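Local coordinates for HTH-type transcriptional activator AmpR (Citrobacter freundii, PDB 3KOS), which regulates transcription of the beta-lactamase gene as a LysR-type DNA-binding factor, this chain being its effector-binding domain, at residues S93-Q96 with D100-K103; F104-S109 with D113-W118. One frame throughout, in Å; residues are numbered along the deposited sequence.

Contact 1: residues S93-Q96 with D100-K103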
loop_
_atom_site.group_PDB
_atom_site.type_symbol
_atom_site.label_atom_id
_atom_site.label_comp_id
_atom_site.label_asym_id
_atom_site.label_seq_id
_atom_site.Cartn_x
_atom_site.Cartn_y
_atom_site.Cartn_z
ATOM N N SER A 93 20.558 -9.388 11.880
ATOM C CA SER A 93 21.572 -9.840 12.826
ATOM C C SER A 93 21.811 -11.343 12.700
ATOM O O SER A 93 22.811 -11.862 13.191
ATOM C CB SER A 93 21.174 -9.482 14.258
ATOM O OG SER A 93 20.122 -10.314 14.718
ATOM N N GLN A 94 20.886 -12.036 12.040
ATOM C CA GLN A 94 20.966 -13.483 11.887
ATOM C C GLN A 94 21.291 -13.869 10.447
ATOM O O GLN A 94 21.210 -15.035 10.070
ATOM C CB GLN A 94 19.650 -14.125 12.311
ATOM C CG GLN A 94 19.284 -13.861 13.765
ATOM C CD GLN A 94 17.804 -14.051 14.036
ATOM O OE1 GLN A 94 17.306 -15.178 14.094
ATOM N NE2 GLN A 94 17.089 -12.942 14.210
ATOM N N ILE A 95 21.645 -12.873 9.645
ATOM C CA ILE A 95 21.924 -13.086 8.230
ATOM C C ILE A 95 23.344 -12.643 7.903
ATOM O O ILE A 95 23.661 -11.453 7.927
ATOM C CB ILE A 95 20.898 -12.341 7.345
ATOM C CG1 ILE A 95 19.510 -12.953 7.550
ATOM C CG2 ILE A 95 21.307 -12.380 5.879
ATOM C CD1 ILE A 95 18.372 -12.144 6.940
ATOM N N GLN A 96 24.200 -13.618 7.617
ATOM C CA GLN A 96 25.589 -13.340 7.268
ATOM C C GLN A 96 25.861 -13.687 5.808
ATOM O O GLN A 96 26.678 -13.041 5.148
ATOM C CB GLN A 96 26.541 -14.104 8.197
ATOM C CG GLN A 96 26.636 -13.517 9.605
ATOM C CD GLN A 96 25.511 -13.971 10.531
ATOM O OE1 GLN A 96 25.145 -15.150 10.560
ATOM N NE2 GLN A 96 24.970 -13.034 11.310
ATOM N N ASP A 100 21.319 -17.683 4.577
ATOM C CA ASP A 100 20.718 -17.366 5.870
ATOM C C ASP A 100 19.338 -16.719 5.730
ATOM O O ASP A 100 18.537 -16.748 6.660
ATOM C CB ASP A 100 21.633 -16.438 6.677
ATOM C CG ASP A 100 22.878 -17.146 7.198
ATOM O OD1 ASP A 100 22.854 -18.386 7.331
ATOM O OD2 ASP A 100 23.877 -16.456 7.474
ATOM N N ILE A 101 19.072 -16.119 4.574
ATOM C CA ILE A 101 17.768 -15.514 4.323
ATOM C C ILE A 101 16.672 -16.556 4.539
ATOM O O ILE A 101 15.577 -16.239 5.021
ATOM C CB ILE A 101 17.689 -14.917 2.904
ATOM C CG1 ILE A 101 18.554 -13.656 2.826
ATOM C CG2 ILE A 101 16.242 -14.598 2.529
ATOM C CD1 ILE A 101 18.766 -13.110 1.411
ATOM N N LEU A 102 16.987 -17.807 4.211
ATOM C CA LEU A 102 16.010 -18.892 4.258
ATOM C C LEU A 102 15.688 -19.382 5.672
ATOM O O LEU A 102 14.862 -20.280 5.859
ATOM C CB LEU A 102 16.448 -20.045 3.350
ATOM C CG LEU A 102 16.617 -19.613 1.896
ATOM C CD1 LEU A 102 17.139 -20.742 1.026
ATOM C CD2 LEU A 102 15.288 -19.088 1.358
ATOM N N LYS A 103 16.324 -18.784 6.671
ATOM C CA LYS A 103 15.903 -19.005 8.046
ATOM C C LYS A 103 14.513 -18.419 8.243
ATOM O O LYS A 103 13.779 -18.829 9.139
ATOM C CB LYS A 103 16.856 -18.314 9.015
ATOM C CG LYS A 103 18.231 -18.928 9.123
ATOM C CD LYS A 103 19.092 -18.016 9.979
ATOM C CE LYS A 103 20.497 -18.540 10.139
ATOM N NZ LYS A 103 21.271 -17.618 11.014
#
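Two polar bonds tie Gln94 and Gln96 to Lys103 and Asp100, both ending on backbone atoms of 93-96. The NZ of Lys103 donates to Gln94 O over 2.8 Å, arriving in the carbonyl plane on a lone pair, with a C=O...N angle of 142°. Beyond CG the lysine chain is fully extended, which carries its ammonium group alongside Asp100 to that carbonyl. Asp100 supplies the second bond: Gln96 N donates to Asp100 OD2 at 2.9 Å with an N-H...O angle of 161°, and OD2 accepts with its anti lone pair, the one away from OD1. Thr97 N also donates to this oxygen, so two successive amides grip it. Bent at chi2 (83°), Gln96 brings its NE2 to a weak 3.1 Å bond with Ser93 O.

The apolar contact centres on Ile95. Its CA lies 3.7 Å from Asp100 CB, and Ile95 CG2 lies 4.3 Å from Ile101 CG1.

Both segments belong to the connection between helix 89-92 and strand 106-109, and the contact's centre lies about 24 Å from the centre of the chain. The buried Ile95 packs on Phe104 and Phe173, and the buried Ile101 on helix 114-121 at Trp115 and Met119.

Contact 2: residues F104-S109 with D113-W118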
loop_
_atom_site.group_PDB
_atom_site.type_symbol
_atom_site.label_atom_id
_atom_site.label_comp_id
_atom_site.label_asym_id
_atom_site.label_seq_id
_atom_site.Cartn_x
_atom_site.Cartn_y
_atom_site.Cartn_z
ATOM N N PHE A 104 14.158 -17.454 7.396
ATOM C CA PHE A 104 12.930 -16.680 7.584
ATOM C C PHE A 104 11.944 -16.841 6.430
ATOM O O PHE A 104 12.316 -17.302 5.350
ATOM C CB PHE A 104 13.283 -15.209 7.791
ATOM C CG PHE A 104 14.310 -14.995 8.860
ATOM C CD1 PHE A 104 13.959 -15.071 10.193
ATOM C CD2 PHE A 104 15.629 -14.754 8.533
ATOM C CE1 PHE A 104 14.904 -14.894 11.185
ATOM C CE2 PHE A 104 16.579 -14.573 9.522
ATOM C CZ PHE A 104 16.213 -14.646 10.847
ATOM N N PRO A 105 10.672 -16.484 6.661
ATOM C CA PRO A 105 9.709 -16.508 5.557
ATOM C C PRO A 105 10.106 -15.460 4.527
ATOM O O PRO A 105 10.820 -14.524 4.866
ATOM C CB PRO A 105 8.391 -16.105 6.230
ATOM C CG PRO A 105 8.584 -16.437 7.674
ATOM C CD PRO A 105 10.031 -16.166 7.950
ATOM N N LEU A 106 9.653 -15.626 3.293
ATOM C CA LEU A 106 9.997 -14.693 2.237
ATOM C C LEU A 106 8.795 -13.829 1.891
ATOM O O LEU A 106 7.661 -14.295 1.903
ATOM C CB LEU A 106 10.495 -15.444 1.002
ATOM C CG LEU A 106 11.754 -16.304 1.208
ATOM C CD1 LEU A 106 12.069 -17.103 -0.047
ATOM C CD2 LEU A 106 12.943 -15.433 1.602
ATOM N N LEU A 107 9.053 -12.564 1.591
ATOM C CA LEU A 107 8.013 -11.647 1.151
ATOM C C LEU A 107 8.338 -11.279 -0.284
ATOM O O LEU A 107 9.487 -10.951 -0.595
ATOM C CB LEU A 107 8.015 -10.369 2.008
ATOM C CG LEU A 107 8.124 -10.582 3.527
ATOM C CD1 LEU A 107 8.111 -9.253 4.278
ATOM C CD2 LEU A 107 7.031 -11.490 4.058
ATOM N N ARG A 108 7.336 -11.337 -1.154
ATOM C CA ARG A 108 7.538 -10.990 -2.558
ATOM C C ARG A 108 6.301 -10.336 -3.160
ATOM O O ARG A 108 5.237 -10.310 -2.542
ATOM C CB ARG A 108 7.918 -12.226 -3.370
ATOM C CG ARG A 108 6.831 -13.277 -3.459
ATOM C CD ARG A 108 7.136 -14.231 -4.604
ATOM N NE ARG A 108 6.237 -15.376 -4.656
ATOM C CZ ARG A 108 5.048 -15.379 -5.251
ATOM N NH1 ARG A 108 4.582 -14.289 -5.836
ATOM N NH2 ARG A 108 4.317 -16.482 -5.251
ATOM N N SER A 109 6.456 -9.781 -4.361
ATOM C CA SER A 109 5.328 -9.216 -5.090
ATOM C C SER A 109 4.597 -10.332 -5.822
ATOM O O SER A 109 4.933 -11.506 -5.671
ATOM C CB SER A 109 5.819 -8.200 -6.119
ATOM O OG SER A 109 6.321 -8.889 -7.256
ATOM N N ASP A 113 8.828 -15.362 -9.436
ATOM C CA ASP A 113 10.207 -15.838 -9.461
ATOM C C ASP A 113 11.251 -14.829 -8.969
ATOM O O ASP A 113 12.444 -15.016 -9.204
ATOM C CB ASP A 113 10.573 -16.346 -10.862
ATOM C CG ASP A 113 10.466 -15.261 -11.926
ATOM O OD1 ASP A 113 10.112 -14.113 -11.583
ATOM O OD2 ASP A 113 10.736 -15.559 -13.112
ATOM N N GLU A 114 10.819 -13.769 -8.293
ATOM C CA GLU A 114 11.766 -12.762 -7.802
ATOM C C GLU A 114 12.864 -13.369 -6.925
ATOM O O GLU A 114 14.051 -13.063 -7.088
ATOM C CB GLU A 114 11.035 -11.669 -7.021
ATOM C CG GLU A 114 10.184 -10.759 -7.888
ATOM C CD GLU A 114 9.318 -9.821 -7.067
ATOM O OE1 GLU A 114 9.034 -10.137 -5.893
ATOM O OE2 GLU A 114 8.915 -8.773 -7.603
ATOM N N TRP A 115 12.469 -14.217 -5.982
ATOM C CA TRP A 115 13.444 -14.841 -5.093
ATOM C C TRP A 115 14.314 -15.865 -5.823
ATOM O O TRP A 115 15.517 -15.931 -5.597
ATOM C CB TRP A 115 12.765 -15.448 -3.858
ATOM C CG TRP A 115 12.534 -14.409 -2.808
ATOM C CD1 TRP A 115 11.336 -13.868 -2.426
ATOM C CD2 TRP A 115 13.541 -13.750 -2.032
ATOM N NE1 TRP A 115 11.541 -12.913 -1.449
ATOM C CE2 TRP A 115 12.886 -12.827 -1.190
ATOM C CE3 TRP A 115 14.934 -13.849 -1.973
ATOM C CZ2 TRP A 115 13.578 -12.019 -0.288
ATOM C CZ3 TRP A 115 15.624 -13.051 -1.078
ATOM C CH2 TRP A 115 14.944 -12.141 -0.245
ATOM N N ALA A 116 13.705 -16.646 -6.709
ATOM C CA ALA A 116 14.466 -17.592 -7.514
ATOM C C ALA A 116 15.543 -16.847 -8.300
ATOM O O ALA A 116 16.692 -17.283 -8.364
ATOM C CB ALA A 116 13.544 -18.354 -8.459
ATOM N N LEU A 117 15.176 -15.709 -8.875
ATOM C CA LEU A 117 16.110 -14.941 -9.689
ATOM C C LEU A 117 17.220 -14.300 -8.864
ATOM O O LEU A 117 18.377 -14.315 -9.274
ATOM C CB LEU A 117 15.376 -13.894 -10.530
ATOM C CG LEU A 117 14.442 -14.511 -11.579
ATOM C CD1 LEU A 117 13.491 -13.480 -12.164
ATOM C CD2 LEU A 117 15.248 -15.194 -12.686
ATOM N N TRP A 118 16.889 -13.736 -7.704
ATOM C CA TRP A 118 17.941 -13.140 -6.880
ATOM C C TRP A 118 18.927 -14.195 -6.375
ATOM O O TRP A 118 20.144 -14.003 -6.450
ATOM C CB TRP A 118 17.371 -12.328 -5.705
ATOM C CG TRP A 118 18.419 -11.519 -5.031
ATOM C CD1 TRP A 118 18.849 -10.268 -5.387
ATOM C CD2 TRP A 118 19.204 -11.907 -3.906
ATOM N NE1 TRP A 118 19.845 -9.854 -4.543
ATOM C CE2 TRP A 118 20.088 -10.846 -3.628
ATOM C CE3 TRP A 118 19.245 -13.051 -3.099
ATOM C CZ2 TRP A 118 20.998 -10.894 -2.578
ATOM C CZ3 TRP A 118 20.152 -13.097 -2.060
ATOM C CH2 TRP A 118 21.014 -12.029 -1.810
#
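The indole of Trp115 lies against Leu106, whose CD2 stands 3.9 Å from the centroid of the six-membered ring and 15° off its normal, a CH-pi contact over one face. CB of the same leucine covers the pyrrole part, 3.7 Å from Trp115 NE1. At the ring edge, near its plane, is the carbonyl of Leu107: Trp115 NE1 donates to Leu107 O over 3.0 Å, at an N-H...O angle of 163°. Seen from the acceptor, however, the donor stands 57° out of the carbonyl plane and so is not on a lone pair. Arg108 CB approaches the indole obliquely.

The carboxylate of Glu114 closes on Ser109 with both oxygens. Ser109 N donates to Glu114 OE1 at 3.0 Å, on the syn side, and Ser109 OG donates to Glu114 OE2 at 2.6 Å from above the carboxylate plane. The serine hydroxyl also accepts from Arg111 N. A MES molecule, probably from the crystallisation liquor, lies about 3 Å from the Ser109 side chain.

Strand 106-109 and helix 114-118, with 9.6 Å between their axes, are the first two elements of a beta-alpha-beta unit completed by strand 133-136. Chemically, the two donors of Ser109 would probably stabilise the carboxylate form of the buried Glu114, while the Leu107 carbonyl satisfies the N-H of the buried indole.

How the contacts relate
Contact 1 lies toward the periphery and is partly buried, whereas contact 2 is a buried packing of strand on helix nearer the chain centre; their centres are about 14 Å apart. They follow in series along the chain, and the loop of the first leads directly into strand 106-109. Both join polar side-chain groups to backbone atoms. In 93-96/100-103 these are an ammonium and a carboxylate within one loop; 104-109/113-118 adds an indole face against Leu106 and a hydroxyl-carboxylate bond between strand and helix. Apolar packing through Ile101 joins the two: its CG2 is 3.5 Å from Leu106 CD2, and its CD1 is 3.7 Å from Trp118 CZ3.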